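Local coordinates for protein multiheme cytochrome cf (Carboxydothermus ferrireducens DSM 11255, PDB 6QVM) that probably passes electrons through its eleven c-type hemes to insoluble extracellular Fe(III), working within the S-layer, at residues A[118-123]-A[136-141]; A[181-186]-A[190-195]; A[257-260]-A[266-269]; A[292-295]-A[300-303]. All coordinates share one frame; numbering follows the deposited sequence.

Interaction 1: residues A[118-123]-A[136-141]; sequences SAFGKV and LMVALK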
loop_
_atom_site.group_PDB
_atom_site.type_symbol
_atom_site.label_atom_id
_atom_site.label_comp_id
_atom_site.label_asym_id
_atom_site.label_seq_id
_atom_site.Cartn_x
_atom_site.Cartn_y
_atom_site.Cartn_z
ATOM N N SER A 118 5.100 27.731 -21.170
ATOM C CA SER A 118 4.728 28.265 -22.475
ATOM C C SER A 118 4.066 29.631 -22.371
ATOM O O SER A 118 4.149 30.426 -23.318
ATOM C CB SER A 118 3.792 27.297 -23.196
ATOM O OG SER A 118 2.584 27.131 -22.472
ATOM N N ALA A 119 3.421 29.927 -21.239
ATOM C CA ALA A 119 2.798 31.234 -21.062
ATOM C C ALA A 119 3.805 32.373 -21.173
ATOM O O ALA A 119 3.404 33.532 -21.314
ATOM C CB ALA A 119 2.083 31.300 -19.713
ATOM N N PHE A 120 5.101 32.064 -21.126
ATOM C CA PHE A 120 6.149 33.063 -21.282
ATOM C C PHE A 120 6.657 33.165 -22.714
ATOM O O PHE A 120 7.322 34.151 -23.052
ATOM C CB PHE A 120 7.309 32.753 -20.330
ATOM C CG PHE A 120 6.911 32.721 -18.879
ATOM C CD1 PHE A 120 6.286 31.606 -18.336
ATOM C CD2 PHE A 120 7.160 33.807 -18.057
ATOM C CE1 PHE A 120 5.914 31.580 -17.002
ATOM C CE2 PHE A 120 6.793 33.785 -16.722
ATOM C CZ PHE A 120 6.168 32.671 -16.194
ATOM N N GLY A 121 6.363 32.168 -23.553
ATOM C CA GLY A 121 6.651 32.250 -24.970
ATOM C C GLY A 121 8.012 31.697 -25.343
ATOM O O GLY A 121 8.741 31.113 -24.533
ATOM N N LYS A 122 8.356 31.894 -26.616
ATOM C CA LYS A 122 9.653 31.470 -27.128
ATOM C C LYS A 122 10.771 32.128 -26.330
ATOM O O LYS A 122 10.626 33.240 -25.814
ATOM C CB LYS A 122 9.781 31.823 -28.612
ATOM C CG LYS A 122 10.645 30.870 -29.417
ATOM C CD LYS A 122 9.811 29.803 -30.103
ATOM N N VAL A 123 11.896 31.426 -26.231
ATOM C CA VAL A 123 12.935 31.749 -25.259
ATOM C C VAL A 123 14.292 31.405 -25.857
ATOM O O VAL A 123 14.461 30.329 -26.440
ATOM C CB VAL A 123 12.697 30.983 -23.940
ATOM C CG1 VAL A 123 14.008 30.633 -23.258
ATOM C CG2 VAL A 123 11.787 31.781 -23.007
ATOM N N LEU A 136 8.554 38.948 -15.718
ATOM C CA LEU A 136 8.023 39.318 -14.411
ATOM C C LEU A 136 6.552 39.703 -14.490
ATOM O O LEU A 136 5.795 39.466 -13.542
ATOM C CB LEU A 136 8.837 40.468 -13.823
ATOM C CG LEU A 136 8.556 40.780 -12.356
ATOM C CD1 LEU A 136 8.832 39.564 -11.488
ATOM C CD2 LEU A 136 9.392 41.955 -11.910
ATOM N N MET A 137 6.130 40.287 -15.611
ATOM C CA MET A 137 4.724 40.636 -15.773
ATOM C C MET A 137 3.867 39.386 -15.922
ATOM O O MET A 137 2.793 39.282 -15.318
ATOM C CB MET A 137 4.555 41.557 -16.978
ATOM C CG MET A 137 3.116 41.837 -17.335
ATOM S SD MET A 137 2.961 42.436 -19.025
ATOM C CE MET A 137 3.518 41.000 -19.934
ATOM N N VAL A 138 4.326 38.428 -16.732
ATOM C CA VAL A 138 3.631 37.148 -16.865
ATOM C C VAL A 138 3.525 36.465 -15.508
ATOM O O VAL A 138 2.432 36.121 -15.044
ATOM C CB VAL A 138 4.350 36.244 -17.880
ATOM C CG1 VAL A 138 3.639 34.908 -17.992
ATOM C CG2 VAL A 138 4.455 36.923 -19.231
ATOM N N ALA A 139 4.669 36.287 -14.846
ATOM C CA ALA A 139 4.700 35.516 -13.609
ATOM C C ALA A 139 3.855 36.169 -12.522
ATOM O O ALA A 139 3.188 35.474 -11.749
ATOM C CB ALA A 139 6.140 35.322 -13.142
ATOM N N LEU A 140 3.879 37.500 -12.432
ATOM C CA LEU A 140 3.016 38.181 -11.473
ATOM C C LEU A 140 1.593 38.346 -11.989
ATOM O O LEU A 140 0.771 38.949 -11.293
ATOM C CB LEU A 140 3.592 39.548 -11.095
ATOM C CG LEU A 140 4.871 39.531 -10.256
ATOM C CD1 LEU A 140 5.045 40.849 -9.517
ATOM C CD2 LEU A 140 4.849 38.361 -9.287
ATOM N N LYS A 141 1.303 37.836 -13.186
ATOM C CA LYS A 141 -0.024 37.898 -13.798
ATOM C C LYS A 141 -0.598 39.313 -13.701
ATOM O O LYS A 141 -1.698 39.548 -13.199
ATOM C CB LYS A 141 -0.962 36.870 -13.167
ATOM C CG LYS A 141 -0.499 35.429 -13.319
ATOM C CD LYS A 141 -1.499 34.460 -12.722
ATOM C CE LYS A 141 -1.826 34.811 -11.283
ATOM N NZ LYS A 141 -2.420 33.657 -10.555
#
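Val138 O accepts the backbone N-H of Lys141 at 2.8 Å (N to O). The bond belongs to the Schellman motif that closes helix 129-139, where Lys141 takes a positive phi. The loop between helices 102-113 and 129-139 folds back here onto the end of the latter. The Val138 side chain leaves the helix toward this loop and packs on Phe120. CG1 of Val138 lies over one face of the Phe120 ring, 3.7 Å from the ring centroid and 15° off the ring normal, a CH-pi contact. The closest ring atom is CE2 of Phe120, 3.6 Å from Val138 CG1. The methyl is turned anti to the backbone N of Val138 (chi1 179°), and this brings it up to the ring. Ala139 meets the same ring from another direction: its CB sits at the edge, in the ring plane, 4.0 Å from Phe120 CE2. On the loop side, the carbonyl O of Ala119 comes to 3.6 Å from Val138 CG1. That one methyl therefore touches both the aromatic face and the neighbouring backbone. Val106 and Ala110 of helix 102-113 and Phe135 of helix 129-139 also touch the Phe120 ring, and Tyr213 OH bonds to Ala139 O. Across the two segments the contact is wholly van der Waals and CH-pi, so its fit depends on the shapes of the phenyl ring and the valine methyl rather than on charge.

Interaction 2: residues A[181-186]-A[190-195]; sequences SARKAG and YLDPTA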
loop_
_atom_site.group_PDB
_atom_site.type_symbol
_atom_site.label_atom_id
_atom_site.label_comp_id
_atom_site.label_asym_id
_atom_site.label_seq_id
_atom_site.Cartn_x
_atom_site.Cartn_y
_atom_site.Cartn_z
ATOM N N SER A 181 15.331 49.068 -11.582
ATOM C CA SER A 181 15.681 50.454 -11.335
ATOM C C SER A 181 16.001 51.166 -12.641
ATOM O O SER A 181 16.281 50.541 -13.668
ATOM C CB SER A 181 16.879 50.562 -10.383
ATOM O OG SER A 181 18.026 49.937 -10.936
ATOM N N ALA A 182 15.941 52.490 -12.582
ATOM C CA ALA A 182 16.466 53.354 -13.626
ATOM C C ALA A 182 17.720 54.049 -13.111
ATOM O O ALA A 182 18.056 53.965 -11.928
ATOM C CB ALA A 182 15.419 54.381 -14.065
ATOM N N ARG A 183 18.415 54.743 -14.007
ATOM C CA ARG A 183 19.571 55.538 -13.621
ATOM C C ARG A 183 19.398 56.965 -14.107
ATOM O O ARG A 183 18.888 57.206 -15.205
ATOM C CB ARG A 183 20.880 54.956 -14.161
ATOM C CG ARG A 183 20.780 54.348 -15.519
ATOM C CD ARG A 183 22.151 53.783 -15.971
ATOM N NE ARG A 183 23.017 54.873 -16.388
ATOM C CZ ARG A 183 23.125 55.292 -17.649
ATOM N NH1 ARG A 183 23.921 56.319 -17.922
ATOM N NH2 ARG A 183 22.380 54.752 -18.626
ATOM N N LYS A 184 19.812 57.905 -13.269
ATOM C CA LYS A 184 19.840 59.299 -13.654
ATOM C C LYS A 184 21.169 59.629 -14.313
ATOM O O LYS A 184 22.234 59.216 -13.842
ATOM C CB LYS A 184 19.623 60.191 -12.434
ATOM N N ALA A 185 21.093 60.344 -15.431
ATOM C CA ALA A 185 22.258 60.949 -16.070
ATOM C C ALA A 185 21.835 62.349 -16.484
ATOM O O ALA A 185 21.064 62.503 -17.438
ATOM C CB ALA A 185 22.744 60.139 -17.275
ATOM N N GLY A 186 22.304 63.354 -15.752
ATOM C CA GLY A 186 21.857 64.711 -16.015
ATOM C C GLY A 186 20.386 64.862 -15.676
ATOM O O GLY A 186 19.944 64.527 -14.571
ATOM N N TYR A 190 17.279 56.596 -17.489
ATOM C CA TYR A 190 17.564 55.551 -18.465
ATOM C C TYR A 190 17.209 54.180 -17.902
ATOM O O TYR A 190 17.617 53.837 -16.789
ATOM C CB TYR A 190 19.035 55.592 -18.882
ATOM C CG TYR A 190 19.388 56.854 -19.630
ATOM C CD1 TYR A 190 19.742 58.013 -18.950
ATOM C CD2 TYR A 190 19.350 56.893 -21.016
ATOM C CE1 TYR A 190 20.054 59.169 -19.629
ATOM C CE2 TYR A 190 19.661 58.047 -21.705
ATOM C CZ TYR A 190 20.012 59.184 -21.008
ATOM O OH TYR A 190 20.325 60.339 -21.694
ATOM N N LEU A 191 16.458 53.400 -18.680
ATOM C CA LEU A 191 16.075 52.045 -18.315
ATOM C C LEU A 191 17.100 50.998 -18.729
ATOM O O LEU A 191 17.117 49.909 -18.143
ATOM C CB LEU A 191 14.725 51.696 -18.952
ATOM C CG LEU A 191 13.562 52.644 -18.624
ATOM C CD1 LEU A 191 12.446 52.453 -19.627
ATOM C CD2 LEU A 191 13.061 52.418 -17.206
ATOM N N ASP A 192 17.944 51.299 -19.714
ATOM C CA ASP A 192 18.930 50.358 -20.233
ATOM C C ASP A 192 18.264 49.040 -20.639
ATOM O O ASP A 192 18.635 47.973 -20.144
ATOM C CB ASP A 192 20.026 50.110 -19.206
ATOM C CG ASP A 192 20.713 51.384 -18.777
ATOM O OD1 ASP A 192 21.326 52.057 -19.631
ATOM O OD2 ASP A 192 20.603 51.731 -17.587
ATOM N N PRO A 193 17.299 49.082 -21.566
ATOM C CA PRO A 193 16.453 47.902 -21.802
ATOM C C PRO A 193 17.189 46.729 -22.411
ATOM O O PRO A 193 16.744 45.590 -22.240
ATOM C CB PRO A 193 15.372 48.428 -22.762
ATOM C CG PRO A 193 15.500 49.929 -22.719
ATOM C CD PRO A 193 16.945 50.190 -22.461
ATOM N N THR A 194 18.300 46.963 -23.106
ATOM C CA THR A 194 19.024 45.889 -23.769
ATOM C C THR A 194 20.233 45.418 -22.977
ATOM O O THR A 194 20.924 44.497 -23.422
ATOM C CB THR A 194 19.459 46.328 -25.170
ATOM O OG1 THR A 194 20.438 47.370 -25.067
ATOM C CG2 THR A 194 18.254 46.827 -25.976
ATOM N N ALA A 195 20.498 46.019 -21.818
ATOM C CA ALA A 195 21.581 45.542 -20.973
ATOM C C ALA A 195 21.230 44.174 -20.410
ATOM O O ALA A 195 20.073 43.906 -20.081
ATOM C CB ALA A 195 21.848 46.529 -19.834
#
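Arg183 and Tyr190 form an antiparallel hydrogen-bonded pair in the small two-stranded hairpin of strands 183-185 and 188-190. Arg183 N lies 3.0 Å from Tyr190 O, and Tyr190 N lies 2.9 Å from Arg183 O. Beside this pair, Ala182 CA makes a CA-H...O contact with Tyr190 O at 3.4 Å. After Tyr190 the chain leaves the sheet, and a type I turn runs from Asp192 to Ala195. The side chains of Arg183 and Tyr190 share one face of the hairpin. Arg183 CG stands between its backbone N and carbonyl carbon (chi1 37°), and the chain, extended at chi2, bends at chi3. The guanidinium is thereby folded back beside Tyr190, with Tyr190 CD1 over one of its faces and the two planes 26° apart. Arg183 NH2 comes to 3.5 Å from Tyr190 CB. The same NH2 forms a salt bridge to Asp192 OD1 at 3.1 Å. The hydrogen bond within it is weak and bent, 128° at the hydrogen. The carboxylate is nearly coplanar with the guanidinium. Farther along the hairpin, Ala185 CB packs on Tyr190 CE1 at 3.7 Å. With an alanine in place of Asp192, the Arg183 guanidinium would probably lose its charge partner here and be able to swing away from the tyrosine. The carboxylate of Asp159 takes the backbone N-H groups of Leu191 and Asp192. Two backbone bonds thus define the pairing, while the salt bridge, its hydrogen bond weak, adds a charge pairing at the surface.

Interaction 3: residues A[257-260]-A[266-269]; sequences LLWS and QASD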
loop_
_atom_site.group_PDB
_atom_site.type_symbol
_atom_site.label_atom_id
_atom_site.label_comp_id
_atom_site.label_asym_id
_atom_site.label_seq_id
_atom_site.Cartn_x
_atom_site.Cartn_y
_atom_site.Cartn_z
ATOM N N LEU A 257 -16.544 2.756 -24.467
ATOM C CA LEU A 257 -17.805 2.458 -23.807
ATOM C C LEU A 257 -18.964 2.338 -24.786
ATOM O O LEU A 257 -20.061 1.950 -24.374
ATOM C CB LEU A 257 -18.112 3.527 -22.757
ATOM C CG LEU A 257 -17.060 3.562 -21.651
ATOM C CD1 LEU A 257 -17.388 4.594 -20.584
ATOM C CD2 LEU A 257 -16.914 2.172 -21.055
ATOM N N LEU A 258 -18.736 2.654 -26.061
ATOM C CA LEU A 258 -19.741 2.541 -27.115
ATOM C C LEU A 258 -21.024 3.271 -26.715
ATOM O O LEU A 258 -22.103 2.691 -26.626
ATOM C CB LEU A 258 -20.003 1.070 -27.449
ATOM C CG LEU A 258 -18.731 0.269 -27.742
ATOM C CD1 LEU A 258 -19.054 -1.182 -28.049
ATOM C CD2 LEU A 258 -17.940 0.913 -28.876
ATOM N N TRP A 259 -20.870 4.572 -26.458
ATOM C CA TRP A 259 -21.956 5.369 -25.891
ATOM C C TRP A 259 -23.177 5.419 -26.799
ATOM O O TRP A 259 -24.309 5.495 -26.305
ATOM C CB TRP A 259 -21.464 6.786 -25.600
ATOM C CG TRP A 259 -20.720 6.906 -24.306
ATOM C CD1 TRP A 259 -19.380 7.095 -24.149
ATOM C CD2 TRP A 259 -21.272 6.822 -22.987
ATOM N NE1 TRP A 259 -19.064 7.142 -22.813
ATOM C CE2 TRP A 259 -20.209 6.980 -22.078
ATOM C CE3 TRP A 259 -22.563 6.631 -22.488
ATOM C CZ2 TRP A 259 -20.399 6.960 -20.697
ATOM C CZ3 TRP A 259 -22.750 6.609 -21.119
ATOM C CH2 TRP A 259 -21.674 6.778 -20.238
ATOM N N SER A 260 -22.978 5.367 -28.120
ATOM C CA SER A 260 -24.117 5.420 -29.030
ATOM C C SER A 260 -25.032 4.214 -28.880
ATOM O O SER A 260 -26.171 4.257 -29.350
ATOM C CB SER A 260 -23.643 5.530 -30.476
ATOM O OG SER A 260 -22.863 4.409 -30.839
ATOM N N GLN A 266 -25.825 9.320 -21.451
ATOM C CA GLN A 266 -24.611 9.610 -22.197
ATOM C C GLN A 266 -23.523 10.042 -21.223
ATOM O O GLN A 266 -23.756 10.184 -20.020
ATOM C CB GLN A 266 -24.848 10.702 -23.252
ATOM C CG GLN A 266 -25.747 10.259 -24.388
ATOM C CD GLN A 266 -25.113 9.165 -25.222
ATOM O OE1 GLN A 266 -24.102 9.382 -25.893
ATOM N NE2 GLN A 266 -25.695 7.975 -25.169
ATOM N N ALA A 267 -22.324 10.276 -21.766
ATOM C CA ALA A 267 -21.167 10.544 -20.917
ATOM C C ALA A 267 -21.364 11.810 -20.096
ATOM O O ALA A 267 -20.921 11.888 -18.944
ATOM C CB ALA A 267 -19.898 10.644 -21.757
ATOM N N SER A 268 -22.024 12.815 -20.671
ATOM C CA SER A 268 -22.232 14.078 -19.973
ATOM C C SER A 268 -23.275 13.981 -18.863
ATOM O O SER A 268 -23.342 14.883 -18.021
ATOM C CB SER A 268 -22.628 15.172 -20.968
ATOM O OG SER A 268 -23.703 14.744 -21.781
ATOM N N ASP A 269 -24.078 12.918 -18.832
ATOM C CA ASP A 269 -24.936 12.671 -17.681
ATOM C C ASP A 269 -24.177 12.043 -16.520
ATOM O O ASP A 269 -24.714 11.982 -15.407
ATOM C CB ASP A 269 -26.104 11.761 -18.071
ATOM C CG ASP A 269 -26.826 12.236 -19.319
ATOM O OD1 ASP A 269 -27.265 13.410 -19.356
ATOM O OD2 ASP A 269 -26.934 11.433 -20.271
#
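Trp259 and Gln266 face each other with CA atoms 6.2 Å apart, each at a short 3-10 segment or beside one. The Trp259 indole lays one face against the backbone of the other segment. Trp259 CZ3 is 3.5 Å from Gln266 C, and Trp259 CZ2 is 3.7 Å from Ala267 CA. The methyl of Ala267 sits over the five-membered ring in a CH-pi contact, its CB 4.0 Å from the ring centroid. Leu257 CB sits over the opposite face, toward its rim. The Gln266 side chain bends at chi2 (-66°), which carries its amide back to the Trp259 backbone. NE2 of Gln266 then bonds to Trp259 O at 3.1 Å. The bond is straight at the hydrogen (166°), but the donor lies well above the carbonyl plane. Gln266 N bonds to Asp269 OD2 at 2.7 Å, which ties Gln266 to the 3-10 segment 267-269. A small alanine replacing Trp259 is likely to open a gap under Ala267 and the Gln266 backbone. The contact closes the loop connecting strands 247-248 and 270-275, the first two strands of a five-stranded antiparallel meander.

Interaction 4: residues A[292-295]-A[300-303]; sequences YAFD and QWVA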
loop_
_atom_site.group_PDB
_atom_site.type_symbol
_atom_site.label_atom_id
_atom_site.label_comp_id
_atom_site.label_asym_id
_atom_site.label_seq_id
_atom_site.Cartn_x
_atom_site.Cartn_y
_atom_site.Cartn_z
ATOM N N TYR A 292 -27.874 1.507 -16.270
ATOM C CA TYR A 292 -27.012 0.546 -16.946
ATOM C C TYR A 292 -25.652 0.457 -16.269
ATOM O O TYR A 292 -25.143 1.437 -15.720
ATOM C CB TYR A 292 -26.790 0.903 -18.421
ATOM C CG TYR A 292 -27.983 0.733 -19.327
ATOM C CD1 TYR A 292 -28.885 -0.311 -19.153
ATOM C CD2 TYR A 292 -28.197 1.617 -20.375
ATOM C CE1 TYR A 292 -29.972 -0.460 -19.998
ATOM C CE2 TYR A 292 -29.273 1.477 -21.223
ATOM C CZ TYR A 292 -30.160 0.437 -21.033
ATOM O OH TYR A 292 -31.236 0.302 -21.882
ATOM N N ALA A 293 -25.070 -0.737 -16.319
ATOM C CA ALA A 293 -23.658 -0.948 -16.061
ATOM C C ALA A 293 -22.992 -1.388 -17.359
ATOM O O ALA A 293 -23.662 -1.798 -18.309
ATOM C CB ALA A 293 -23.446 -1.997 -14.963
ATOM N N PHE A 294 -21.668 -1.291 -17.405
ATOM C CA PHE A 294 -20.904 -1.743 -18.560
ATOM C C PHE A 294 -20.164 -3.017 -18.183
ATOM O O PHE A 294 -19.342 -3.013 -17.261
ATOM C CB PHE A 294 -19.925 -0.677 -19.047
ATOM C CG PHE A 294 -19.344 -0.967 -20.401
ATOM C CD1 PHE A 294 -18.150 -1.653 -20.527
ATOM C CD2 PHE A 294 -20.000 -0.560 -21.550
ATOM C CE1 PHE A 294 -17.616 -1.926 -21.773
ATOM C CE2 PHE A 294 -19.476 -0.835 -22.800
ATOM C CZ PHE A 294 -18.282 -1.519 -22.913
ATOM N N ASP A 295 -20.460 -4.102 -18.892
ATOM C CA ASP A 295 -19.795 -5.382 -18.677
ATOM C C ASP A 295 -18.547 -5.445 -19.552
ATOM O O ASP A 295 -18.650 -5.411 -20.781
ATOM C CB ASP A 295 -20.753 -6.532 -18.990
ATOM C CG ASP A 295 -20.175 -7.890 -18.643
ATOM O OD1 ASP A 295 -19.263 -8.356 -19.362
ATOM O OD2 ASP A 295 -20.632 -8.494 -17.648
ATOM N N GLN A 300 -20.582 -4.723 -23.315
ATOM C CA GLN A 300 -21.991 -4.389 -23.481
ATOM C C GLN A 300 -22.551 -3.614 -22.298
ATOM O O GLN A 300 -22.171 -3.842 -21.145
ATOM C CB GLN A 300 -22.827 -5.657 -23.676
ATOM C CG GLN A 300 -23.389 -5.810 -25.078
ATOM C CD GLN A 300 -23.667 -7.257 -25.434
ATOM O OE1 GLN A 300 -24.487 -7.921 -24.801
ATOM N NE2 GLN A 300 -22.963 -7.759 -26.440
ATOM N N TRP A 301 -23.481 -2.709 -22.606
ATOM C CA TRP A 301 -24.353 -2.126 -21.599
ATOM C C TRP A 301 -25.365 -3.171 -21.147
ATOM O O TRP A 301 -26.104 -3.724 -21.969
ATOM C CB TRP A 301 -25.075 -0.903 -22.161
ATOM C CG TRP A 301 -24.172 0.196 -22.589
ATOM C CD1 TRP A 301 -23.789 0.491 -23.863
ATOM C CD2 TRP A 301 -23.530 1.153 -21.743
ATOM N NE1 TRP A 301 -22.949 1.578 -23.865
ATOM C CE2 TRP A 301 -22.769 2.000 -22.573
ATOM C CE3 TRP A 301 -23.524 1.374 -20.364
ATOM C CZ2 TRP A 301 -22.010 3.053 -22.066
ATOM C CZ3 TRP A 301 -22.770 2.409 -19.864
ATOM C CH2 TRP A 301 -22.024 3.241 -20.711
ATOM N N VAL A 302 -25.401 -3.438 -19.844
ATOM C CA VAL A 302 -26.375 -4.349 -19.262
ATOM C C VAL A 302 -27.189 -3.582 -18.227
ATOM O O VAL A 302 -26.791 -2.515 -17.755
ATOM C CB VAL A 302 -25.722 -5.597 -18.630
ATOM C CG1 VAL A 302 -24.908 -6.364 -19.667
ATOM C CG2 VAL A 302 -24.859 -5.216 -17.436
ATOM N N ALA A 303 -28.342 -4.144 -17.877
ATOM C CA ALA A 303 -29.231 -3.514 -16.911
ATOM C C ALA A 303 -28.696 -3.695 -15.495
ATOM O O ALA A 303 -28.201 -4.769 -15.137
ATOM C CB ALA A 303 -30.636 -4.100 -17.023
#
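Trp301 packs against Phe294 and Tyr292 across the beta hairpin of strands 292-295 and 300-303. The hairpin forms one end of an antiparallel sheet, with 300-303 outermost. The N-to-C directions of the two short strands differ by 137°, so the antiparallel pair is clearly twisted. From CB, where Ala293 O is 4.2 Å away, the Trp301 side chain rises on the same face as Phe294. CG stands anti to the carbonyl carbon (chi1 -61°), and the indole stands up beside the side chains of Tyr292 and Phe294. CE3 of Trp301 touches Tyr292 CB at 3.8 Å. CD2 and CE2 of Trp301 both lie 3.9 Å from CD2 of Phe294, and CZ2 of Trp301 also faces that atom. Phe294 CD2 lies over the centre of the indole, an edge-to-face (T-shaped) pair with the edge of Phe294 turned to the face of Trp301, planes at 82° and the centroids of the Phe294 ring and the Trp301 six-membered ring 5.3 Å apart. NE1 of Trp301 has its partner in Leu258 O, and the rings of Trp259, at the far rim, and Phe282 meet the indole. Two hydrogen-bonded pairs hold the strands. Ala293 and Val302 bond in both directions, with Val302 N 2.8 Å from Ala293 O. Asp295 N is 2.8 Å from Gln300 O, and the return bond, Gln300 N to Asp295 O, is longer at 3.3 Å. On the other face, the methyl of Ala293 meets Val302 CG2. Asp295 OD1 accepts Glu298 N. Tyr292 OH bonds to Asp263 OD1, while its ring places CD1 3.3 Å from Val302 O.

Interactions 3 and 4 belong together: their centres are 12 Å apart and they touch. The two tryptophans meet there, with Trp259 CZ3 3.5 Å from Trp301 CH2, and Trp301 NE1 is 3.1 Å from Leu258 O in a probable hydrogen bond. The loop of interaction 3 is thus packed on the hairpin of interaction 4. The side chain of Ala293 is about 8 Å from a bound heme c, so the hairpin probably lies beside the electron-transfer path. Interactions 1 and 2 lie apart from this pair, in a mainly helical region. Their centres are 23 Å apart. From the hairpin of interaction 4, interactions 1 and 2 are about 48 Å and 71 Å away, centre to centre.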